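Local coordinates for protein esterase (uncultured bacterium FLS12, PDB 4RGY) that works as a low-temperature-active alkaline esterase of the alpha/beta-hydrolase clan, probably hydrolysing ester bonds with a serine nucleophile, at residues L194-A199 against R226-G231. Numbering follows the deposited sequence.
Sequences LAERMA and RDHVRG
Ala195 meets Val229 and His228 where two helices of the alpha/beta-hydrolase fold, 191-200 and 219-232, run side by side, with strand 207-213 of the central sheet in the chain between them. Their short segments lie nearly parallel: the axes make an angle of 19° and approach to 10.0 Å, and the nearest alpha carbons, those of Ala195 and Val229, are 6.5 Å apart. The methyl of Ala195 points at the partner helix and supplies the tight, inner side of the contact. Its CB reaches CG1 of Val229 at 3.7 Å, an apolar contact between two buried residues. Val229 brings that methyl across by placing CG1 anti to its own carbonyl carbon. Met137 of helix 127-138 also packs on Ala195, while Phe236 of strand 236-241 touches Val229, so this side faces the body of the fold.

Toward solvent the packing thins. Exposed Glu196 runs past partly exposed His228 at about a right angle, and its CG lies 3.9 Å from His228 NE2, at the edge of the ring and near its plane. The carboxylate and imidazole planes are 69° apart, and no hydrogen bond or salt bridge joins the two segments; Glu196 OE2 remains 4.5 Å from His228 NE2, where its negative charge could at most modestly favour a protonated ring. His228 NE2 is hydrogen-bonded to the carbonyl oxygen of Phe192, one turn before Glu196 on helix 191-200, and the Phe192 ring also meets the imidazole. His228 extends toward that helix with CG anti to the backbone N (chi1 175°). The two segments bury 133 Å² between them, and the imidazole also borders the inner side obliquely, its CD2 lying 4.1 Å from Ala195 CB.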
loop_
_atom_site.group_PDB
_atom_site.type_symbol
_atom_site.label_atom_id
_atom_site.label_comp_id
_atom_site.label_asym_id
_atom_site.label_seq_id
_atom_site.Cartn_x
_atom_site.Cartn_y
_atom_site.Cartn_z
ATOM N N LEU A 194 27.816 15.380 -22.385
ATOM C CA LEU A 194 28.145 14.054 -21.889
ATOM C C LEU A 194 28.378 13.080 -23.048
ATOM O O LEU A 194 29.280 12.240 -22.983
ATOM C CB LEU A 194 27.053 13.536 -20.945
ATOM C CG LEU A 194 26.834 14.369 -19.665
ATOM C CD1 LEU A 194 25.740 13.736 -18.830
ATOM C CD2 LEU A 194 28.104 14.520 -18.836
ATOM N N ALA A 195 27.575 13.201 -24.103
ATOM C CA ALA A 195 27.741 12.368 -25.286
ATOM C C ALA A 195 29.105 12.611 -25.939
ATOM O O ALA A 195 29.755 11.673 -26.386
ATOM C CB ALA A 195 26.606 12.607 -26.273
ATOM N N GLU A 196 29.556 13.862 -25.976
ATOM C CA GLU A 196 30.897 14.155 -26.490
ATOM C C GLU A 196 31.991 13.460 -25.678
ATOM O O GLU A 196 32.984 12.979 -26.231
ATOM C CB GLU A 196 31.152 15.668 -26.570
ATOM C CG GLU A 196 30.260 16.382 -27.577
ATOM C CD GLU A 196 30.784 17.743 -27.971
ATOM O OE1 GLU A 196 31.965 17.836 -28.366
ATOM O OE2 GLU A 196 30.013 18.721 -27.878
ATOM N N ARG A 197 31.821 13.404 -24.358
ATOM C CA ARG A 197 32.770 12.666 -23.530
ATOM C C ARG A 197 32.783 11.195 -23.919
ATOM O O ARG A 197 33.846 10.595 -24.097
ATOM C CB ARG A 197 32.408 12.751 -22.047
ATOM C CG ARG A 197 32.223 14.143 -21.499
ATOM C CD ARG A 197 31.861 14.012 -20.025
ATOM N NE ARG A 197 31.624 15.300 -19.395
ATOM C CZ ARG A 197 31.444 15.477 -18.088
ATOM N NH1 ARG A 197 31.455 14.436 -17.266
ATOM N NH2 ARG A 197 31.235 16.693 -17.616
ATOM N N MET A 198 31.595 10.612 -24.042
ATOM C CA MET A 198 31.484 9.190 -24.331
ATOM C C MET A 198 32.083 8.812 -25.682
ATOM O O MET A 198 32.668 7.742 -25.830
ATOM C CB MET A 198 30.024 8.752 -24.276
ATOM C CG MET A 198 29.853 7.253 -24.343
ATOM S SD MET A 198 28.958 6.653 -22.914
ATOM C CE MET A 198 29.901 7.526 -21.659
ATOM N N ALA A 199 31.952 9.699 -26.658
ATOM C CA ALA A 199 32.428 9.419 -28.008
ATOM C C ALA A 199 33.948 9.265 -28.050
ATOM O O ALA A 199 34.491 8.643 -28.967
ATOM C CB ALA A 199 31.982 10.510 -28.940
ATOM N N ARG A 226 19.509 12.808 -31.294
ATOM C CA ARG A 226 19.845 11.693 -32.173
ATOM C C ARG A 226 20.900 12.096 -33.195
ATOM O O ARG A 226 21.912 11.401 -33.356
ATOM C CB ARG A 226 18.599 11.211 -32.907
ATOM C CG ARG A 226 18.864 10.019 -33.826
ATOM C CD ARG A 226 17.795 9.885 -34.898
ATOM N NE ARG A 226 17.871 10.982 -35.858
ATOM C CZ ARG A 226 16.983 11.182 -36.824
ATOM N NH1 ARG A 226 15.938 10.371 -36.933
ATOM N NH2 ARG A 226 17.125 12.200 -37.662
ATOM N N ASP A 227 20.669 13.216 -33.876
ATOM C CA ASP A 227 21.589 13.667 -34.918
ATOM C C ASP A 227 22.956 13.989 -34.315
ATOM O O ASP A 227 23.997 13.694 -34.902
ATOM C CB ASP A 227 21.017 14.876 -35.667
ATOM C CG ASP A 227 19.842 14.514 -36.566
ATOM O OD1 ASP A 227 19.575 13.311 -36.759
ATOM O OD2 ASP A 227 19.180 15.447 -37.056
ATOM N N HIS A 228 22.950 14.545 -33.106
ATOM C CA HIS A 228 24.190 14.843 -32.408
ATOM C C HIS A 228 24.988 13.577 -32.130
ATOM O O HIS A 228 26.166 13.482 -32.498
ATOM C CB HIS A 228 23.878 15.581 -31.106
ATOM C CG HIS A 228 25.068 15.834 -30.235
ATOM N ND1 HIS A 228 26.073 16.714 -30.578
ATOM C CD2 HIS A 228 25.384 15.361 -29.006
ATOM C CE1 HIS A 228 26.966 16.756 -29.601
ATOM N NE2 HIS A 228 26.573 15.940 -28.639
ATOM N N VAL A 229 24.362 12.588 -31.497
ATOM C CA VAL A 229 25.115 11.388 -31.137
ATOM C C VAL A 229 25.541 10.579 -32.366
ATOM O O VAL A 229 26.617 9.977 -32.367
ATOM C CB VAL A 229 24.393 10.508 -30.082
ATOM C CG1 VAL A 229 24.173 11.304 -28.806
ATOM C CG2 VAL A 229 23.075 9.958 -30.617
ATOM N N ARG A 230 24.715 10.574 -33.402
ATOM C CA ARG A 230 25.051 9.855 -34.630
ATOM C C ARG A 230 26.240 10.475 -35.335
ATOM O O ARG A 230 27.079 9.760 -35.883
ATOM C CB ARG A 230 23.869 9.846 -35.578
ATOM C CG ARG A 230 22.864 8.813 -35.212
ATOM C CD ARG A 230 21.532 9.130 -35.827
ATOM N NE ARG A 230 20.741 7.933 -36.092
ATOM C CZ ARG A 230 20.399 6.989 -35.213
ATOM N NH1 ARG A 230 20.757 7.038 -33.925
ATOM N NH2 ARG A 230 19.681 5.961 -35.653
ATOM N N GLY A 231 26.307 11.801 -35.327
ATOM C CA GLY A 231 27.426 12.515 -35.919
ATOM C C GLY A 231 28.708 12.287 -35.140
ATOM O O GLY A 231 29.814 12.429 -35.679
#